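Local structure of phosphoribosylaminoimidazole-succinocarboxamide synthase (Pyrococcus horikoshii, 3U55) at residues 56-60 with 188-192; 87-93 with 116-122; 152-157 with 174-178. The protein catalyses the ATP-dependent ligation of L-aspartate to 5-amino-1-(5-phosphoribosyl)imidazole-4-carboxylate, giving SAICAR in de novo purine biosynthesis. One frame throughout, in Å; residues are numbered along the deposited sequence. Where two conformers were deposited one is given.

Interaction 1 (56-60 with 188-192); sequences FFKLL and LADEI
A helix can be seated against a loop largely by a few apolar side chains, as 56-60 on 188-192 illustrates. Residues 56-60 are one turn inside helix 45-62, closed by the Leu60 N to Phe56 O hydrogen bond of 3.0 Å. From Leu188, the end of strand 186-188, the chain runs on as an irregular loop in which Asp190 takes a positive phi (50°) and Glu191 and Ile192 are extended again. No hydrogen bond links the segments, though Ser53 OG, earlier in the same helix, bonds to Ile192 N; the nearest CA atoms, of Phe56 and Ile192, are 6.6 Å apart. Phe57 (chi1 m) leaves the helix sideways, yet its ring end enters the curve of the loop. Its CZ lies 3.3 Å from Asp190 O and 4.0 Å from Ala189 O, both near the ring plane, and its CE1 is 4.0 Å from Ile192 CD1. Ile192 (m, t) points back at the helix: its CD1 is 3.5 Å from Leu60 CD1, and its CG2 is 3.5 Å from Phe56 CD2. Phe56, also m, sets the same CD2 3.3 Å from Ile192 O, at the ring edge. Leu60 (m, t) also sets CD1 3.8 Å from Leu188 CD2. His68 meets the Phe57 ring; the contact joins helix 45-62, and through Phe56 on Leu160 helix 143-165, to strand 186-188 and the loop after it.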
loop_
_atom_site.group_PDB
_atom_site.type_symbol
_atom_site.label_atom_id
_atom_site.label_comp_id
_atom_site.label_asym_id
_atom_site.label_seq_id
_atom_site.Cartn_x
_atom_site.Cartn_y
_atom_site.Cartn_z
ATOM N N PHE A 56 -6.152 -7.502 -27.738
ATOM C CA PHE A 56 -5.039 -7.271 -26.820
ATOM C C PHE A 56 -4.324 -8.559 -26.413
ATOM O O PHE A 56 -3.096 -8.588 -26.396
ATOM C CB PHE A 56 -5.479 -6.473 -25.590
ATOM C CG PHE A 56 -5.879 -5.044 -25.894
ATOM C CD1 PHE A 56 -5.023 -4.191 -26.593
ATOM C CD2 PHE A 56 -7.100 -4.542 -25.447
ATOM C CE1 PHE A 56 -5.390 -2.862 -26.859
ATOM C CE2 PHE A 56 -7.473 -3.225 -25.697
ATOM C CZ PHE A 56 -6.619 -2.381 -26.410
ATOM N N PHE A 57 -5.076 -9.613 -26.092
ATOM C CA PHE A 57 -4.466 -10.912 -25.748
ATOM C C PHE A 57 -3.583 -11.443 -26.871
ATOM O O PHE A 57 -2.476 -11.925 -26.618
ATOM C CB PHE A 57 -5.509 -11.978 -25.398
ATOM C CG PHE A 57 -6.173 -11.790 -24.053
ATOM C CD1 PHE A 57 -5.450 -11.366 -22.943
ATOM C CD2 PHE A 57 -7.530 -12.083 -23.897
ATOM C CE1 PHE A 57 -6.076 -11.209 -21.698
ATOM C CE2 PHE A 57 -8.163 -11.932 -22.661
ATOM C CZ PHE A 57 -7.437 -11.493 -21.562
ATOM N N LYS A 58 -4.080 -11.368 -28.106
ATOM C CA LYS A 58 -3.317 -11.840 -29.263
ATOM C C LYS A 58 -2.026 -11.047 -29.439
ATOM O O LYS A 58 -0.966 -11.631 -29.678
ATOM C CB LYS A 58 -4.167 -11.792 -30.536
ATOM C CG LYS A 58 -5.170 -12.930 -30.645
ATOM C CD LYS A 58 -6.105 -12.725 -31.830
ATOM C CE LYS A 58 -6.966 -13.958 -32.072
ATOM N NZ LYS A 58 -8.002 -13.709 -33.115
ATOM N N LEU A 59 -2.111 -9.724 -29.284
ATOM C CA LEU A 59 -0.928 -8.858 -29.357
ATOM C C LEU A 59 0.123 -9.219 -28.296
ATOM O O LEU A 59 1.316 -9.338 -28.599
ATOM C CB LEU A 59 -1.334 -7.380 -29.246
ATOM C CG LEU A 59 -0.238 -6.319 -29.086
ATOM C CD1 LEU A 59 0.524 -6.090 -30.389
ATOM C CD2 LEU A 59 -0.855 -5.013 -28.592
ATOM N N LEU A 60 -0.324 -9.404 -27.056
ATOM C CA LEU A 60 0.584 -9.755 -25.958
ATOM C C LEU A 60 1.228 -11.127 -26.155
ATOM O O LEU A 60 2.420 -11.308 -25.882
ATOM C CB LEU A 60 -0.148 -9.670 -24.617
ATOM C CG LEU A 60 -0.644 -8.268 -24.257
ATOM C CD1 LEU A 60 -1.507 -8.324 -23.011
ATOM C CD2 LEU A 60 0.544 -7.319 -24.053
ATOM N N LEU A 188 -1.427 -14.313 -17.431
ATOM C CA LEU A 188 -2.338 -13.167 -17.445
ATOM C C LEU A 188 -3.768 -13.634 -17.708
ATOM O O LEU A 188 -4.021 -14.372 -18.670
ATOM C CB LEU A 188 -1.904 -12.161 -18.512
ATOM C CG LEU A 188 -2.726 -10.878 -18.587
ATOM C CD1 LEU A 188 -2.674 -10.172 -17.248
ATOM C CD2 LEU A 188 -2.227 -9.972 -19.702
ATOM N N ALA A 189 -4.695 -13.207 -16.855
ATOM C CA ALA A 189 -6.090 -13.658 -16.925
ATOM C C ALA A 189 -7.071 -12.493 -17.083
ATOM O O ALA A 189 -6.711 -11.453 -17.638
ATOM C CB ALA A 189 -6.429 -14.508 -15.697
ATOM N N ASP A 190 -8.309 -12.684 -16.614
ATOM C CA ASP A 190 -9.364 -11.662 -16.678
ATOM C C ASP A 190 -9.511 -11.074 -18.095
ATOM O O ASP A 190 -9.521 -11.827 -19.082
ATOM C CB ASP A 190 -9.157 -10.571 -15.599
ATOM C CG ASP A 190 -10.422 -9.759 -15.331
ATOM O OD1 ASP A 190 -10.385 -8.519 -15.487
ATOM O OD2 ASP A 190 -11.458 -10.358 -14.976
ATOM N N GLU A 191 -9.618 -9.749 -18.191
ATOM C CA GLU A 191 -9.893 -9.068 -19.459
ATOM C C GLU A 191 -8.965 -7.875 -19.654
ATOM O O GLU A 191 -8.314 -7.421 -18.705
ATOM C CB GLU A 191 -11.357 -8.586 -19.499
ATOM C CG GLU A 191 -11.649 -7.416 -18.554
ATOM C CD GLU A 191 -13.086 -6.909 -18.624
ATOM O OE1 GLU A 191 -13.463 -6.260 -19.623
ATOM O OE2 GLU A 191 -13.833 -7.145 -17.657
ATOM N N ILE A 192 -8.911 -7.370 -20.883
ATOM C CA ILE A 192 -8.246 -6.100 -21.174
ATOM C C ILE A 192 -9.180 -5.325 -22.093
ATOM O O ILE A 192 -9.350 -5.686 -23.259
ATOM C CB ILE A 192 -6.852 -6.274 -21.841
ATOM C CG1 ILE A 192 -5.930 -7.147 -20.986
ATOM C CG2 ILE A 192 -6.202 -4.906 -22.091
ATOM C CD1 ILE A 192 -4.615 -7.500 -21.660
#

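Interaction 2 (87-93 with 116-122). With SO4 (sulfate ion), chain B.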
loop_
_atom_site.group_PDB
_atom_site.type_symbol
_atom_site.label_atom_id
_atom_site.label_comp_id
_atom_site.label_asym_id
_atom_site.label_seq_id
_atom_site.Cartn_x
_atom_site.Cartn_y
_atom_site.Cartn_z
ATOM N N PRO A 87 -5.365 -13.823 -5.661
ATOM C CA PRO A 87 -6.371 -12.883 -5.174
ATOM C C PRO A 87 -5.863 -11.440 -5.290
ATOM O O PRO A 87 -5.861 -10.704 -4.304
ATOM C CB PRO A 87 -6.545 -13.288 -3.703
ATOM C CG PRO A 87 -5.244 -13.860 -3.311
ATOM C CD PRO A 87 -4.632 -14.478 -4.558
ATOM N N LEU A 88 -5.435 -11.058 -6.493
ATOM C CA LEU A 88 -4.834 -9.744 -6.726
ATOM C C LEU A 88 -5.475 -8.997 -7.875
ATOM O O LEU A 88 -5.905 -9.598 -8.858
ATOM C CB LEU A 88 -3.335 -9.869 -7.035
ATOM C CG LEU A 88 -2.383 -10.522 -6.030
ATOM C CD1 LEU A 88 -1.002 -10.720 -6.674
ATOM C CD2 LEU A 88 -2.283 -9.698 -4.745
ATOM N N GLU A 89 -5.518 -7.673 -7.737
ATOM C CA GLU A 89 -5.680 -6.784 -8.874
ATOM C C GLU A 89 -4.381 -5.988 -8.982
ATOM O O GLU A 89 -3.934 -5.390 -8.007
ATOM C CB GLU A 89 -6.896 -5.874 -8.689
ATOM C CG GLU A 89 -8.220 -6.634 -8.821
ATOM C CD GLU A 89 -9.442 -5.806 -8.446
ATOM O OE1 GLU A 89 -10.548 -6.387 -8.407
ATOM O OE2 GLU A 89 -9.305 -4.587 -8.192
ATOM N N VAL A 90 -3.762 -6.031 -10.155
ATOM C CA VAL A 90 -2.460 -5.395 -10.365
ATOM C C VAL A 90 -2.686 -4.195 -11.266
ATOM O O VAL A 90 -3.108 -4.341 -12.413
ATOM C CB VAL A 90 -1.442 -6.375 -10.988
ATOM C CG1 VAL A 90 -0.063 -5.719 -11.157
ATOM C CG2 VAL A 90 -1.323 -7.634 -10.128
ATOM N N VAL A 91 -2.427 -3.009 -10.730
ATOM C CA VAL A 91 -2.697 -1.777 -11.464
ATOM C C VAL A 91 -1.380 -1.109 -11.896
ATOM O O VAL A 91 -0.515 -0.844 -11.062
ATOM C CB VAL A 91 -3.561 -0.812 -10.611
ATOM C CG1 VAL A 91 -3.836 0.469 -11.373
ATOM C CG2 VAL A 91 -4.877 -1.500 -10.172
ATOM N N VAL A 92 -1.236 -0.848 -13.193
ATOM C CA VAL A 92 -0.074 -0.118 -13.712
ATOM C C VAL A 92 -0.537 1.271 -14.132
ATOM O O VAL A 92 -1.540 1.396 -14.815
ATOM C CB VAL A 92 0.603 -0.848 -14.910
ATOM C CG1 VAL A 92 1.864 -0.102 -15.370
ATOM C CG2 VAL A 92 0.990 -2.264 -14.535
ATOM N N ARG A 93 0.195 2.306 -13.723
ATOM C CA ARG A 93 -0.226 3.689 -13.977
ATOM C C ARG A 93 0.916 4.499 -14.608
ATOM O O ARG A 93 2.038 4.523 -14.090
ATOM C CB ARG A 93 -0.732 4.350 -12.677
ATOM C CG ARG A 93 -1.375 3.355 -11.662
ATOM C CD ARG A 93 -2.000 4.044 -10.427
ATOM N NE ARG A 93 -3.271 4.643 -10.797
ATOM C CZ ARG A 93 -4.470 4.322 -10.319
ATOM N NH1 ARG A 93 -4.645 3.409 -9.359
ATOM N NH2 ARG A 93 -5.514 4.961 -10.805
ATOM N N ILE A 116 3.971 3.449 -12.153
ATOM C CA ILE A 116 3.686 2.974 -10.793
ATOM C C ILE A 116 2.956 1.630 -10.899
ATOM O O ILE A 116 2.067 1.472 -11.731
ATOM C CB ILE A 116 2.804 3.997 -10.013
ATOM C CG1 ILE A 116 3.621 5.238 -9.646
ATOM C CG2 ILE A 116 2.187 3.359 -8.751
ATOM C CD1 ILE A 116 2.795 6.386 -9.066
ATOM N N VAL A 117 3.338 0.664 -10.071
ATOM C CA VAL A 117 2.589 -0.603 -9.991
ATOM C C VAL A 117 2.010 -0.711 -8.589
ATOM O O VAL A 117 2.728 -0.530 -7.599
ATOM C CB VAL A 117 3.473 -1.845 -10.314
ATOM C CG1 VAL A 117 2.652 -3.149 -10.239
ATOM C CG2 VAL A 117 4.117 -1.708 -11.691
ATOM N N GLU A 118 0.706 -0.969 -8.514
ATOM C CA GLU A 118 0.015 -1.114 -7.240
ATOM C C GLU A 118 -0.612 -2.490 -7.167
ATOM O O GLU A 118 -1.155 -2.991 -8.158
ATOM C CB GLU A 118 -1.074 -0.050 -7.070
ATOM C CG GLU A 118 -0.544 1.382 -7.002
ATOM C CD GLU A 118 -1.637 2.432 -7.148
ATOM O OE1 GLU A 118 -2.795 2.086 -7.468
ATOM O OE2 GLU A 118 -1.330 3.625 -6.965
ATOM N N LEU A 119 -0.518 -3.104 -5.993
ATOM C CA LEU A 119 -1.163 -4.397 -5.755
ATOM C C LEU A 119 -2.369 -4.193 -4.858
ATOM O O LEU A 119 -2.278 -3.502 -3.840
ATOM C CB LEU A 119 -0.188 -5.368 -5.082
ATOM C CG LEU A 119 1.155 -5.590 -5.790
ATOM C CD1 LEU A 119 2.115 -6.396 -4.916
ATOM C CD2 LEU A 119 0.928 -6.291 -7.123
ATOM N N TYR A 120 -3.491 -4.794 -5.244
ATOM C CA TYR A 120 -4.715 -4.756 -4.451
ATOM C C TYR A 120 -5.140 -6.169 -4.117
ATOM O O TYR A 120 -5.120 -7.056 -4.965
ATOM C CB TYR A 120 -5.843 -4.013 -5.174
ATOM C CG TYR A 120 -5.550 -2.546 -5.334
ATOM C CD1 TYR A 120 -5.966 -1.626 -4.371
ATOM C CD2 TYR A 120 -4.831 -2.078 -6.437
ATOM C CE1 TYR A 120 -5.678 -0.278 -4.495
ATOM C CE2 TYR A 120 -4.541 -0.728 -6.576
ATOM C CZ TYR A 120 -4.972 0.166 -5.603
ATOM O OH TYR A 120 -4.684 1.501 -5.728
ATOM N N TYR A 121 -5.484 -6.368 -2.858
ATOM C CA TYR A 121 -5.957 -7.663 -2.388
ATOM C C TYR A 121 -7.443 -7.815 -2.719
ATOM O O TYR A 121 -8.265 -7.040 -2.240
ATOM C CB TYR A 121 -5.701 -7.768 -0.884
ATOM C CG TYR A 121 -6.329 -8.960 -0.194
ATOM C CD1 TYR A 121 -6.352 -10.218 -0.798
ATOM C CD2 TYR A 121 -6.872 -8.830 1.083
ATOM C CE1 TYR A 121 -6.930 -11.322 -0.147
ATOM C CE2 TYR A 121 -7.441 -9.921 1.736
ATOM C CZ TYR A 121 -7.472 -11.154 1.116
ATOM O OH TYR A 121 -8.040 -12.225 1.782
ATOM N N LYS A 122 -7.782 -8.806 -3.544
ATOM C CA LYS A 122 -9.181 -9.048 -3.911
ATOM C C LYS A 122 -9.929 -9.662 -2.733
ATOM O O LYS A 122 -9.714 -10.823 -2.387
ATOM C CB LYS A 122 -9.292 -9.946 -5.145
ATOM C CG LYS A 122 -8.960 -9.257 -6.457
ATOM C CD LYS A 122 -9.066 -10.218 -7.648
ATOM C CE LYS A 122 -10.510 -10.610 -7.959
ATOM N NZ LYS A 122 -11.221 -9.542 -8.711
HETATM S S SO4 B . -8.707 3.450 -9.661
HETATM O O1 SO4 B . -7.836 4.553 -10.026
HETATM O O2 SO4 B . -9.399 2.935 -10.838
HETATM O O3 SO4 B . -7.883 2.408 -9.047
HETATM O O4 SO4 B . -9.708 3.915 -8.710
#
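Six successive residue pairs, Leu88 with Tyr121 through Arg93 with Ile116, show how an antiparallel pair of strands combines a regular backbone with two different faces. The strand axes approach to 4.7 Å, with their directions 160° apart. Backbone hydrogen bonds couple the hydrogen-bonded pairs: Glu89 N to Tyr120 O and Tyr120 N to Glu89 O (both 2.9 Å), Val91 N to Glu118 O (2.9 Å) and Glu118 N to Val91 O (2.8 Å), Arg93 N to Ile116 O and Ile116 N to Arg93 O (both 2.9 Å). Lys122 N to Pro87 O (2.8 Å) flanks the series.

Apolar contacts dominate the face of Leu88, Val90, Val92, Val117 and Leu119: Val90 CG1 meets Val117 CG1 at 3.8 Å, and Val90 CG2 meets Leu119 CD2 at 4.0 Å. Val92 and Val117 carry helix 143-165, and Tyr134 of the second subunit also reaches Val117.

The face of Glu89, Val91, Arg93, Ile116, Glu118 and Tyr120 is mixed. Val91 CG2 packs on Tyr120 CE2 at 3.7 Å. Arg93 NH1 forms a salt bridge with Glu118 OE1 (3.0 Å), which also accepts from Tyr120 OH (2.6 Å). Arg93 NH2 donates a very short hydrogen bond (2.5 Å) to O1 of a sulfate, probably from the crystallisation liquor, which Ser99 N and Arg198 NH1 also bind. Lys122 NZ reaches in from the loop to bridge Glu89 OE1 at 3.2 Å, and also Glu177.

This is classical antiparallel pairing in the larger sheet of the SAICAR synthetase fold, one face under a helix, the other bearing Arg93, whose sulfate may mark a pocket.

Interaction 3 (152-157 with 174-178)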
loop_
_atom_site.group_PDB
_atom_site.type_symbol
_atom_site.label_atom_id
_atom_site.label_comp_id
_atom_site.label_asym_id
_atom_site.label_seq_id
_atom_site.Cartn_x
_atom_site.Cartn_y
_atom_site.Cartn_z
ATOM N N ILE A 152 5.981 -8.933 -15.549
ATOM C CA ILE A 152 5.004 -9.167 -16.607
ATOM C C ILE A 152 4.148 -7.907 -16.828
ATOM O O ILE A 152 4.014 -7.435 -17.956
ATOM C CB ILE A 152 4.084 -10.386 -16.308
ATOM C CG1 ILE A 152 4.891 -11.693 -16.276
ATOM C CG2 ILE A 152 2.986 -10.495 -17.361
ATOM C CD1 ILE A 152 4.139 -12.870 -15.592
ATOM N N ALA A 153 3.598 -7.360 -15.744
ATOM C CA ALA A 153 2.743 -6.175 -15.826
ATOM C C ALA A 153 3.452 -4.992 -16.483
ATOM O O ALA A 153 2.857 -4.285 -17.302
ATOM C CB ALA A 153 2.234 -5.785 -14.435
ATOM N N LEU A 154 4.716 -4.778 -16.122
ATOM C CA LEU A 154 5.498 -3.688 -16.711
ATOM C C LEU A 154 5.811 -3.910 -18.190
ATOM O O LEU A 154 5.830 -2.953 -18.964
ATOM C CB LEU A 154 6.781 -3.434 -15.908
ATOM C CG LEU A 154 6.576 -2.737 -14.560
ATOM C CD1 LEU A 154 7.872 -2.724 -13.761
ATOM C CD2 LEU A 154 6.033 -1.315 -14.735
ATOM N N LYS A 155 6.065 -5.161 -18.582
ATOM C CA LYS A 155 6.253 -5.481 -20.003
ATOM C C LYS A 155 4.954 -5.270 -20.793
ATOM O O LYS A 155 4.959 -4.627 -21.849
ATOM C CB LYS A 155 6.795 -6.906 -20.188
ATOM C CG LYS A 155 6.935 -7.314 -21.650
ATOM C CD LYS A 155 7.652 -8.639 -21.830
ATOM C CE LYS A 155 7.563 -9.064 -23.298
ATOM N NZ LYS A 155 8.235 -10.374 -23.546
ATOM N N VAL A 156 3.849 -5.804 -20.270
ATOM C CA VAL A 156 2.510 -5.572 -20.831
ATOM C C VAL A 156 2.270 -4.080 -21.028
ATOM O O VAL A 156 1.804 -3.648 -22.092
ATOM C CB VAL A 156 1.400 -6.171 -19.927
ATOM C CG1 VAL A 156 0.003 -5.695 -20.365
ATOM C CG2 VAL A 156 1.486 -7.713 -19.926
ATOM N N ASN A 157 2.596 -3.296 -20.003
ATOM C CA ASN A 157 2.468 -1.845 -20.093
ATOM C C ASN A 157 3.200 -1.288 -21.310
ATOM O O ASN A 157 2.601 -0.558 -22.088
ATOM C CB ASN A 157 2.945 -1.175 -18.813
ATOM C CG ASN A 157 2.711 0.336 -18.813
ATOM O OD1 ASN A 157 1.661 0.826 -19.240
ATOM N ND2 ASN A 157 3.700 1.078 -18.327
ATOM N N PHE A 174 -4.126 0.740 -16.236
ATOM C CA PHE A 174 -4.915 -0.470 -16.496
ATOM C C PHE A 174 -4.790 -1.445 -15.337
ATOM O O PHE A 174 -3.849 -1.358 -14.540
ATOM C CB PHE A 174 -4.533 -1.141 -17.834
ATOM C CG PHE A 174 -3.107 -1.601 -17.903
ATOM C CD1 PHE A 174 -2.781 -2.927 -17.645
ATOM C CD2 PHE A 174 -2.085 -0.710 -18.222
ATOM C CE1 PHE A 174 -1.459 -3.370 -17.701
ATOM C CE2 PHE A 174 -0.753 -1.143 -18.290
ATOM C CZ PHE A 174 -0.440 -2.481 -18.019
ATOM N N LYS A 175 -5.750 -2.360 -15.252
ATOM C CA LYS A 175 -5.812 -3.338 -14.172
ATOM C C LYS A 175 -5.712 -4.751 -14.734
ATOM O O LYS A 175 -6.443 -5.110 -15.666
ATOM C CB LYS A 175 -7.114 -3.165 -13.394
ATOM C CG LYS A 175 -7.210 -4.002 -12.128
ATOM N N LEU A 176 -4.800 -5.539 -14.166
ATOM C CA LEU A 176 -4.626 -6.938 -14.554
ATOM C C LEU A 176 -4.922 -7.904 -13.415
ATOM O O LEU A 176 -4.814 -7.557 -12.236
ATOM C CB LEU A 176 -3.196 -7.197 -15.035
ATOM C CG LEU A 176 -2.619 -6.399 -16.209
ATOM C CD1 LEU A 176 -1.174 -6.833 -16.447
ATOM C CD2 LEU A 176 -3.443 -6.528 -17.490
ATOM N N GLU A 177 -5.281 -9.128 -13.787
ATOM C CA GLU A 177 -5.330 -10.241 -12.842
ATOM C C GLU A 177 -4.492 -11.374 -13.421
ATOM O O GLU A 177 -4.276 -11.436 -14.626
ATOM C CB GLU A 177 -6.774 -10.689 -12.591
ATOM C CG GLU A 177 -7.684 -9.564 -12.087
ATOM C CD GLU A 177 -9.019 -10.061 -11.548
ATOM O OE1 GLU A 177 -9.206 -11.288 -11.414
ATOM O OE2 GLU A 177 -9.878 -9.210 -11.246
ATOM N N PHE A 178 -4.011 -12.249 -12.546
ATOM C CA PHE A 178 -3.117 -13.335 -12.915
ATOM C C PHE A 178 -3.511 -14.598 -12.175
ATOM O O PHE A 178 -4.131 -14.544 -11.107
ATOM C CB PHE A 178 -1.680 -13.011 -12.511
ATOM C CG PHE A 178 -1.056 -11.873 -13.280
ATOM C CD1 PHE A 178 -0.315 -12.120 -14.431
ATOM C CD2 PHE A 178 -1.187 -10.562 -12.827
ATOM C CE1 PHE A 178 0.277 -11.075 -15.135
ATOM C CE2 PHE A 178 -0.599 -9.509 -13.521
ATOM C CZ PHE A 178 0.138 -9.769 -14.677
#
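Phe174 lays its ring beside Ala153, Val156 and Asn157 of helix 143-165, with CE1 3.8 Å from Val156 CG1 and CZ 3.8 Å from Ala153 O. This is helix-on-sheet packing of an alpha+beta kind, in which helix 143-165 lies across the larger antiparallel sheet of the SAICAR synthetase fold. The general principle is that every second residue of a strand faces the helix, and here Phe174, Leu176 and Phe178 do so. The axes of 152-157 and 174-176 approach to 10.4 Å, with their directions 140° from one another, so the three side chains meet successive parts of the helix in reverse order along the chain.

Leu176 occupies the middle. Its CD1 reaches Ala153 CA at 4.0 Å and Ala153 CB at 4.1 Å, and lies 4.2 Å from Val156 CG1; the small alanine lets the backbones come closest here, with the CA atoms of Ala153 and Leu176 7.5 Å apart. At the far end the edge of the Phe178 ring receives Ile152, whose CG2 is 3.6 Å from CE1 of that ring. No hydrogen bond crosses the interface.

Val92 of the adjacent strand 84-93 and Leu188 of strand 186-188 extend the same apolar layer. Asn157 brings the one polar side chain to the contact: its OD1 accepts a hydrogen bond from Asn94 ND2 and also sits at the edge of the Phe174 ring, 3.3 Å from CE2.

In the fold
Interactions 2 and 3 share the larger antiparallel sheet: their centres are 9 Å apart, and Val90 O lies 2.7 Å from Leu176 N, a probable hydrogen bond between neighbouring strands. Lys122 NZ forms a salt bridge with Glu177 OE2 at 2.9 Å, while Val92 CG1 approaches Asn157 CG at 3.6 Å beneath the helix. Interaction 1, centred 9 Å from interaction 3, continues the layer through Leu188 CD1, 3.7 Å from Leu176 CD2; Ala189 N is 2.9 Å from Glu177 O, again a probable hydrogen bond. Interactions 1 and 2 do not touch, their nearest atoms being about 6 Å apart. Of the three, interaction 2 holds the sulfate.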